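Side-chain contacts in acetone carboxylase alpha subunit (Xanthobacter autotrophicus Py2, PDB 5M45), which is the alpha subunit of a multi-chain carboxylase and belongs to the hydantoinase B/oxoprolinase family: residues A277-M282 / M322-D327; F403-W408 / A477-E482. All coordinates share one frame; numbering follows the deposited sequence.

Contact 1 and contact 2 follow one another along the chain, the first closing before the second opens, and both fall inside the hydantoinase B/oxoprolinase range. Their centres lie 23 Å apart and their nearest atoms about 8 Å, so they do not touch. Contact 1 is peripheral, about 25 Å from the centre of the chain and partly buried; the side chain of Asp-327 is about 12 Å from the bound 3,6,9,12,15-pentaoxaheptadecan-1-ol. Contact 2 lies about 3 Å from that centre and is wholly buried, with the Trp-479 side chain about 7 Å from the manganese ion. Helix 401-422 links them: it carries 403-408, while its Tyr-419 packs on Met-282 of contact 1.

Contact 1 (A277-M282 / M322-D327); sequences ARIKAM and MTIRRD
Asp-327 O is gripped twice: by Gln-276 NE2 and by a water that passes the link on to Lys-280 NZ. The water accepts from Lys-280 NZ at 2.8 Å and donates to Asp-327 O at 3.0 Å, so the ammonium group reaches, through the water, a backbone carbonyl; the carboxylate OD1 is hydrogen-bonded to Thr-329 OG1. The lysine chain bends at chi2 (-145°) and again at chi3 (-78°), which brings one methylene, CD, beside the backbone of Arg-326 and Asp-327, 3.9 Å from Arg-326 O. Lysine suits this partly exposed position, since its stem is apolar while its charged end stays with water.

Deeper in, Ile-279 and Ile-324 meet through their CG2 methyls, 3.8 Å apart. In both residues CG2 stands anti to the backbone N, and the two side chains run obliquely to one another. Branched aliphatic residues fit here because a methyl from each side meets between helix and strand with no polar group to satisfy; Trp-330 packs against Ile-279, and Tyr-288 against Ile-324. Arg-326, whose CB points away from the helix, makes a salt bridge through NE to an acidic side chain of another protein's chain, outside this contact. The whole is a helix packed on a beta-sheet: the end of helix 257-282 leads into strand 286-297, which pairs antiparallel with strand 313-324, and the helix leans back on that sheet.

Contact 2 (F403-W408 / A477-E482); sequences FLVSAW and AIWNPE
Val-405 CG1 and Ile-478 CG2 form the tightest meeting of segment 403-408 with loop 477-482, 3.7 Å apart. The two side chains slide past each other in opposite directions, so that the Ile-478 methyl, the principal bump, lies in the hollow between Val-405 and Trp-408, one helical turn apart. CG2 also lies 4.1 Å from Val-405 CB and meets the edge of the Trp-408 ring near its plane, 4.1 Å from CE3, while Ile-478 CG1, equally close to CE3, stands off the plane to one side. With CG1 anti to the backbone N (chi1 -173°), CG2 is left between N and the carbonyl carbon. Beta-branching suits the site because it presents two knobs close to the backbone.

From the helix, Val-405 answers with CG1, which also touches the edge of Trp-479 at CD1, 4.2 Å away, near the ring plane. Within the type I turn from Ala-477 to Asn-480, Ala-477 CB lies 3.5 Å above the centre of one face of the Trp-479 ring; its small size suits this close packing. Asn-480 OD1 closes an Asx turn on Glu-482 N at 2.9 Å. Both indole nitrogens are satisfied, Trp-408 by Phe-352 O and Trp-479 by Thr-435. Helix 401-422 thus lies between this loop and the strands 286-297 and 313-324 met by Phe-403 and Ser-406, with helix 349-361 packed against Leu-404, Ala-407 and Trp-408.

Contact 1 (A277-M282 / M322-D327)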
ATOM      1  N   ALA A 277     -28.914  17.907  29.812  1.00 16.26           N
ATOM      2  CA  ALA A 277     -29.461  19.172  30.293  1.00 16.60           C
ATOM      3  C   ALA A 277     -29.749  20.142  29.150  1.00 16.50           C
ATOM      4  O   ALA A 277     -30.782  20.800  29.146  1.00 16.04           O
ATOM      5  CB  ALA A 277     -28.527  19.828  31.323  1.00 16.52           C
ATOM      6  N   ARG A 278     -28.833  20.207  28.170  1.00 16.51           N
ATOM      7  CA  ARG A 278     -29.015  21.086  27.014  1.00 16.85           C
ATOM      8  C   ARG A 278     -30.197  20.657  26.127  1.00 16.59           C
ATOM      9  O   ARG A 278     -30.962  21.509  25.655  1.00 16.15           O
ATOM     10  CB  ARG A 278     -27.703  21.261  26.248  1.00 17.37           C
ATOM     11  CG  ARG A 278     -26.745  22.236  26.953  1.00 17.80           C
ATOM     12  CD  ARG A 278     -27.165  23.632  26.564  1.00 18.84           C
ATOM     13  NE  ARG A 278     -26.428  24.708  27.204  1.00 19.90           N
ATOM     14  CZ  ARG A 278     -26.526  26.001  26.814  1.00 20.24           C
ATOM     15  NH1 ARG A 278     -27.282  26.396  25.727  1.00 20.46           N
ATOM     16  NH2 ARG A 278     -25.784  26.902  27.440  1.00 20.10           N
ATOM     17  N   ILE A 279     -30.368  19.349  25.951  1.00 16.60           N
ATOM     18  CA  ILE A 279     -31.522  18.818  25.225  1.00 17.06           C
ATOM     19  C   ILE A 279     -32.831  19.243  25.905  1.00 17.64           C
ATOM     20  O   ILE A 279     -33.729  19.731  25.240  1.00 17.05           O
ATOM     21  CB  ILE A 279     -31.433  17.294  25.032  1.00 16.97           C
ATOM     22  CG1 ILE A 279     -30.370  17.007  23.973  1.00 16.84           C
ATOM     23  CG2 ILE A 279     -32.777  16.711  24.588  1.00 17.29           C
ATOM     24  CD1 ILE A 279     -30.095  15.525  23.795  1.00 16.94           C
ATOM     25  N   LYS A 280     -32.902  19.103  27.226  1.00 18.58           N
ATOM     26  CA  LYS A 280     -34.137  19.490  27.950  1.00 19.79           C
ATOM     27  C   LYS A 280     -34.359  20.996  28.039  1.00 19.60           C
ATOM     28  O   LYS A 280     -35.497  21.426  28.159  1.00 20.22           O
ATOM     29  CB  LYS A 280     -34.158  18.897  29.350  1.00 20.97           C
ATOM     30  CG  LYS A 280     -34.099  17.380  29.355  1.00 22.11           C
ATOM     31  CD  LYS A 280     -34.881  16.733  30.455  1.00 23.82           C
ATOM     32  CE  LYS A 280     -34.184  16.777  31.767  1.00 24.64           C
ATOM     33  NZ  LYS A 280     -34.979  15.903  32.676  1.00 25.60           N
ATOM     34  N   ALA A 281     -33.288  21.788  27.966  1.00 19.15           N
ATOM     35  CA  ALA A 281     -33.400  23.259  27.984  1.00 19.06           C
ATOM     36  C   ALA A 281     -33.755  23.888  26.615  1.00 18.77           C
ATOM     37  O   ALA A 281     -34.394  24.952  26.595  1.00 18.66           O
ATOM     38  CB  ALA A 281     -32.116  23.886  28.537  1.00 19.02           C
ATOM     39  N   MET A 282     -33.361  23.244  25.495  1.00 18.17           N
ATOM     40  CA  MET A 282     -33.377  23.881  24.188  1.00 18.13           C
ATOM     41  C   MET A 282     -34.363  23.287  23.172  1.00 17.48           C
ATOM     42  O   MET A 282     -34.775  23.982  22.245  1.00 17.10           O
ATOM     43  CB  MET A 282     -31.969  23.832  23.556  1.00 18.72           C
ATOM     44  CG  MET A 282     -30.876  24.651  24.215  1.00 19.47           C
ATOM     45  SD  MET A 282     -29.227  24.354  23.456  1.00 20.87           S
ATOM     46  CE  MET A 282     -29.435  25.229  21.942  1.00 20.80           C
ATOM     47  N   MET A 322     -35.376  10.751  13.854  1.00 15.88           N
ATOM     48  CA  MET A 322     -34.749  11.322  15.065  1.00 16.74           C
ATOM     49  C   MET A 322     -35.833  11.388  16.180  1.00 16.54           C
ATOM     50  O   MET A 322     -36.869  11.994  15.966  1.00 16.67           O
ATOM     51  CB  MET A 322     -34.161  12.729  14.764  1.00 17.09           C
ATOM     52  CG  MET A 322     -33.657  13.559  15.970  1.00 17.99           C
ATOM     53  SD  MET A 322     -33.428  15.328  15.553  1.00 19.30           S
ATOM     54  CE  MET A 322     -32.084  15.198  14.320  1.00 19.58           C
ATOM     55  N   THR A 323     -35.578  10.770  17.328  1.00 16.61           N
ATOM     56  CA  THR A 323     -36.509  10.745  18.465  1.00 17.09           C
ATOM     57  C   THR A 323     -35.874  11.428  19.689  1.00 17.01           C
ATOM     58  O   THR A 323     -34.817  10.994  20.132  1.00 16.68           O
ATOM     59  CB  THR A 323     -36.894   9.289  18.846  1.00 17.63           C
ATOM     60  OG1 THR A 323     -37.403   8.629  17.703  1.00 17.97           O
ATOM     61  CG2 THR A 323     -37.995   9.255  19.925  1.00 18.16           C
ATOM     62  N   ILE A 324     -36.499  12.498  20.201  1.00 16.85           N
ATOM     63  CA  ILE A 324     -36.080  13.145  21.451  1.00 16.84           C
ATOM     64  C   ILE A 324     -37.095  12.704  22.501  1.00 17.56           C
ATOM     65  O   ILE A 324     -38.305  12.895  22.320  1.00 17.53           O
ATOM     66  CB  ILE A 324     -36.026  14.682  21.287  1.00 16.57           C
ATOM     67  CG1 ILE A 324     -34.973  15.062  20.229  1.00 16.22           C
ATOM     68  CG2 ILE A 324     -35.675  15.385  22.602  1.00 16.51           C
ATOM     69  CD1 ILE A 324     -34.877  16.535  19.903  1.00 16.24           C
ATOM     70  N   ARG A 325     -36.596  12.094  23.577  1.00 18.56           N
ATOM     71  CA  ARG A 325     -37.426  11.560  24.676  1.00 19.46           C
ATOM     72  C   ARG A 325     -37.631  12.549  25.839  1.00 19.67           C
ATOM     73  O   ARG A 325     -36.835  13.455  26.040  1.00 19.92           O
ATOM     74  CB  ARG A 325     -36.810  10.262  25.242  1.00 20.05           C
ATOM     75  CG  ARG A 325     -36.583   9.175  24.202  1.00 20.46           C
ATOM     76  CD  ARG A 325     -36.658   7.776  24.810  1.00 21.05           C
ATOM     77  NE  ARG A 325     -36.260   6.740  23.857  1.00 21.34           N
ATOM     78  CZ  ARG A 325     -35.008   6.379  23.579  1.00 21.37           C
ATOM     79  NH1 ARG A 325     -33.956   6.916  24.199  1.00 21.64           N
ATOM     80  NH2 ARG A 325     -34.810   5.447  22.650  1.00 21.18           N
ATOM     81  N   ARG A 326     -38.673  12.309  26.627  1.00 19.91           N
ATOM     82  CA  ARG A 326     -38.941  13.092  27.825  1.00 20.62           C
ATOM     83  C   ARG A 326     -37.811  13.148  28.831  1.00 21.06           C
ATOM     84  O   ARG A 326     -37.652  14.161  29.520  1.00 20.48           O
ATOM     85  CB  ARG A 326     -40.196  12.582  28.536  1.00 21.26           C
ATOM     86  CG  ARG A 326     -41.464  12.900  27.776  1.00 21.72           C
ATOM     87  CD  ARG A 326     -42.629  12.170  28.362  1.00 22.49           C
ATOM     88  NE  ARG A 326     -43.800  12.258  27.474  1.00 23.28           N
ATOM     89  CZ  ARG A 326     -45.054  12.050  27.851  1.00 23.94           C
ATOM     90  NH1 ARG A 326     -45.322  11.775  29.108  1.00 25.46           N
ATOM     91  NH2 ARG A 326     -46.029  12.177  26.991  1.00 24.09           N
ATOM     92  N   ASP A 327     -37.009  12.080  28.906  1.00 21.46           N
ATOM     93  CA  ASP A 327     -35.891  12.042  29.867  1.00 21.79           C
ATOM     94  C   ASP A 327     -34.618  12.726  29.371  1.00 21.05           C
ATOM     95  O   ASP A 327     -33.610  12.711  30.073  1.00 20.26           O
ATOM     96  CB  ASP A 327     -35.624  10.606  30.349  1.00 22.84           C
ATOM     97  CG  ASP A 327     -35.013   9.690  29.272  1.00 23.43           C
ATOM     98  OD1 ASP A 327     -34.906  10.087  28.085  1.00 24.22           O
ATOM     99  OD2 ASP A 327     -34.644   8.515  29.612  1.00 24.58           O
TER
HETATM  100  O   HOH W   1     -34.352  13.147  32.970  1.00 44.43           O

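Contact 2 (F403-W408 / A477-E482)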
ATOM      1  N   PHE A 403     -20.254  11.566   0.924  1.00 11.56           N
ATOM      2  CA  PHE A 403     -21.472  11.026   1.538  1.00 11.47           C
ATOM      3  C   PHE A 403     -21.729  11.586   2.924  1.00 11.42           C
ATOM      4  O   PHE A 403     -22.861  11.976   3.252  1.00 11.51           O
ATOM      5  CB  PHE A 403     -21.405   9.478   1.585  1.00 11.61           C
ATOM      6  CG  PHE A 403     -21.620   8.787   0.234  1.00 11.59           C
ATOM      7  CD1 PHE A 403     -21.678   9.491  -0.992  1.00 11.68           C
ATOM      8  CD2 PHE A 403     -21.767   7.411   0.212  1.00 11.72           C
ATOM      9  CE1 PHE A 403     -21.882   8.805  -2.189  1.00 11.71           C
ATOM     10  CE2 PHE A 403     -21.965   6.732  -0.967  1.00 11.91           C
ATOM     11  CZ  PHE A 403     -22.016   7.428  -2.180  1.00 11.83           C
ATOM     12  N   LEU A 404     -20.694  11.627   3.755  1.00 11.27           N
ATOM     13  CA  LEU A 404     -20.852  12.055   5.159  1.00 11.38           C
ATOM     14  C   LEU A 404     -21.480  13.457   5.316  1.00 11.34           C
ATOM     15  O   LEU A 404     -22.464  13.620   6.030  1.00 11.03           O
ATOM     16  CB  LEU A 404     -19.483  12.021   5.898  1.00 11.52           C
ATOM     17  CG  LEU A 404     -18.839  10.639   6.178  1.00 11.68           C
ATOM     18  CD1 LEU A 404     -17.434  10.804   6.749  1.00 11.76           C
ATOM     19  CD2 LEU A 404     -19.681   9.809   7.139  1.00 11.86           C
ATOM     20  N   VAL A 405     -20.903  14.457   4.630  1.00 11.53           N
ATOM     21  CA  VAL A 405     -21.375  15.861   4.775  1.00 11.75           C
ATOM     22  C   VAL A 405     -22.785  16.049   4.185  1.00 11.96           C
ATOM     23  O   VAL A 405     -23.514  16.976   4.598  1.00 11.96           O
ATOM     24  CB  VAL A 405     -20.406  16.907   4.167  1.00 11.77           C
ATOM     25  CG1 VAL A 405     -18.998  16.732   4.712  1.00 11.77           C
ATOM     26  CG2 VAL A 405     -20.398  16.863   2.652  1.00 11.83           C
ATOM     27  N   SER A 406     -23.159  15.153   3.251  1.00 11.94           N
ATOM     28  CA  SER A 406     -24.446  15.193   2.578  1.00 11.87           C
ATOM     29  C   SER A 406     -25.567  14.537   3.430  1.00 11.99           C
ATOM     30  O   SER A 406     -26.738  14.871   3.272  1.00 11.77           O
ATOM     31  CB  SER A 406     -24.337  14.482   1.208  1.00 11.83           C
ATOM     32  OG  SER A 406     -23.444  15.145   0.310  1.00 11.87           O
ATOM     33  N   ALA A 407     -25.202  13.619   4.326  1.00 11.98           N
ATOM     34  CA  ALA A 407     -26.140  13.042   5.303  1.00 12.28           C
ATOM     35  C   ALA A 407     -26.286  13.885   6.572  1.00 12.33           C
ATOM     36  O   ALA A 407     -27.395  14.030   7.084  1.00 12.43           O
ATOM     37  CB  ALA A 407     -25.688  11.632   5.660  1.00 12.27           C
ATOM     38  N   TRP A 408     -25.196  14.482   7.067  1.00 12.29           N
ATOM     39  CA  TRP A 408     -25.247  15.254   8.327  1.00 12.37           C
ATOM     40  C   TRP A 408     -26.095  16.540   8.226  1.00 12.46           C
ATOM     41  O   TRP A 408     -26.730  16.947   9.218  1.00 12.59           O
ATOM     42  CB  TRP A 408     -23.857  15.602   8.855  1.00 12.29           C
ATOM     43  CG  TRP A 408     -22.966  14.442   9.216  1.00 12.44           C
ATOM     44  CD1 TRP A 408     -23.342  13.245   9.729  1.00 12.65           C
ATOM     45  CD2 TRP A 408     -21.530  14.396   9.094  1.00 12.40           C
ATOM     46  NE1 TRP A 408     -22.232  12.425   9.916  1.00 12.52           N
ATOM     47  CE2 TRP A 408     -21.116  13.122   9.522  1.00 12.47           C
ATOM     48  CE3 TRP A 408     -20.567  15.308   8.649  1.00 12.41           C
ATOM     49  CZ2 TRP A 408     -19.776  12.741   9.533  1.00 12.39           C
ATOM     50  CZ3 TRP A 408     -19.223  14.926   8.685  1.00 12.57           C
ATOM     51  CH2 TRP A 408     -18.842  13.651   9.100  1.00 12.41           C
ATOM     52  N   ALA A 477     -16.776  25.016   7.329  1.00 12.10           N
ATOM     53  CA  ALA A 477     -17.093  23.664   6.887  1.00 12.13           C
ATOM     54  C   ALA A 477     -17.661  22.908   8.078  1.00 12.18           C
ATOM     55  O   ALA A 477     -17.292  23.179   9.213  1.00 12.34           O
ATOM     56  CB  ALA A 477     -15.841  22.977   6.365  1.00 12.15           C
ATOM     57  N   ILE A 478     -18.537  21.950   7.839  1.00 12.22           N
ATOM     58  CA  ILE A 478     -19.077  21.104   8.953  1.00 12.30           C
ATOM     59  C   ILE A 478     -17.969  20.426   9.801  1.00 12.21           C
ATOM     60  O   ILE A 478     -18.108  20.333  11.006  1.00 12.37           O
ATOM     61  CB  ILE A 478     -20.107  20.078   8.440  1.00 12.34           C
ATOM     62  CG1 ILE A 478     -20.796  19.316   9.594  1.00 12.55           C
ATOM     63  CG2 ILE A 478     -19.493  19.068   7.487  1.00 12.34           C
ATOM     64  CD1 ILE A 478     -21.569  20.210  10.542  1.00 12.86           C
ATOM     65  N   TRP A 479     -16.874  20.006   9.162  1.00 11.70           N
ATOM     66  CA  TRP A 479     -15.758  19.342   9.854  1.00 11.66           C
ATOM     67  C   TRP A 479     -14.762  20.289  10.569  1.00 11.76           C
ATOM     68  O   TRP A 479     -13.819  19.821  11.223  1.00 11.75           O
ATOM     69  CB  TRP A 479     -15.002  18.335   8.911  1.00 11.42           C
ATOM     70  CG  TRP A 479     -14.836  18.780   7.500  1.00 11.11           C
ATOM     71  CD1 TRP A 479     -15.576  18.366   6.422  1.00 11.08           C
ATOM     72  CD2 TRP A 479     -13.931  19.764   6.996  1.00 11.09           C
ATOM     73  NE1 TRP A 479     -15.181  19.007   5.288  1.00 10.94           N
ATOM     74  CE2 TRP A 479     -14.162  19.869   5.595  1.00 11.04           C
ATOM     75  CE3 TRP A 479     -12.916  20.535   7.579  1.00 11.12           C
ATOM     76  CZ2 TRP A 479     -13.449  20.737   4.783  1.00 11.00           C
ATOM     77  CZ3 TRP A 479     -12.200  21.414   6.768  1.00 11.13           C
ATOM     78  CH2 TRP A 479     -12.464  21.495   5.381  1.00 11.12           C
ATOM     79  N   ASN A 480     -14.921  21.610  10.422  1.00 12.16           N
ATOM     80  CA  ASN A 480     -14.153  22.610  11.172  1.00 12.27           C
ATOM     81  C   ASN A 480     -14.836  23.985  11.040  1.00 12.50           C
ATOM     82  O   ASN A 480     -14.746  24.645   9.938  1.00 12.57           O
ATOM     83  CB  ASN A 480     -12.669  22.710  10.696  1.00 12.55           C
ATOM     84  CG  ASN A 480     -11.826  23.649  11.590  1.00 12.83           C
ATOM     85  OD1 ASN A 480     -12.358  24.386  12.475  1.00 13.29           O
ATOM     86  ND2 ASN A 480     -10.504  23.639  11.373  1.00 12.94           N
ATOM     87  N   PRO A 481     -15.530  24.446  12.108  1.00 12.58           N
ATOM     88  CA  PRO A 481     -16.231  25.728  12.028  1.00 12.75           C
ATOM     89  C   PRO A 481     -15.297  26.967  11.978  1.00 12.91           C
ATOM     90  O   PRO A 481     -15.774  28.071  11.618  1.00 12.84           O
ATOM     91  CB  PRO A 481     -17.131  25.701  13.287  1.00 12.85           C
ATOM     92  CG  PRO A 481     -16.328  24.905  14.292  1.00 12.91           C
ATOM     93  CD  PRO A 481     -15.646  23.840  13.452  1.00 12.84           C
ATOM     94  N   GLU A 482     -14.013  26.806  12.352  1.00 13.04           N
ATOM     95  CA  GLU A 482     -13.020  27.896  12.234  1.00 13.21           C
ATOM     96  C   GLU A 482     -12.467  27.955  10.809  1.00 13.27           C
ATOM     97  O   GLU A 482     -11.317  27.591  10.536  1.00 13.20           O
ATOM     98  CB  GLU A 482     -11.890  27.742  13.279  1.00 13.27           C
ATOM     99  CG  GLU A 482     -12.358  27.899  14.701  1.00 13.54           C
ATOM    100  CD  GLU A 482     -11.267  27.606  15.754  1.00 13.84           C
ATOM    101  OE1 GLU A 482     -10.393  28.473  16.028  1.00 14.36           O
ATOM    102  OE2 GLU A 482     -11.289  26.497  16.341  1.00 14.41           O
TER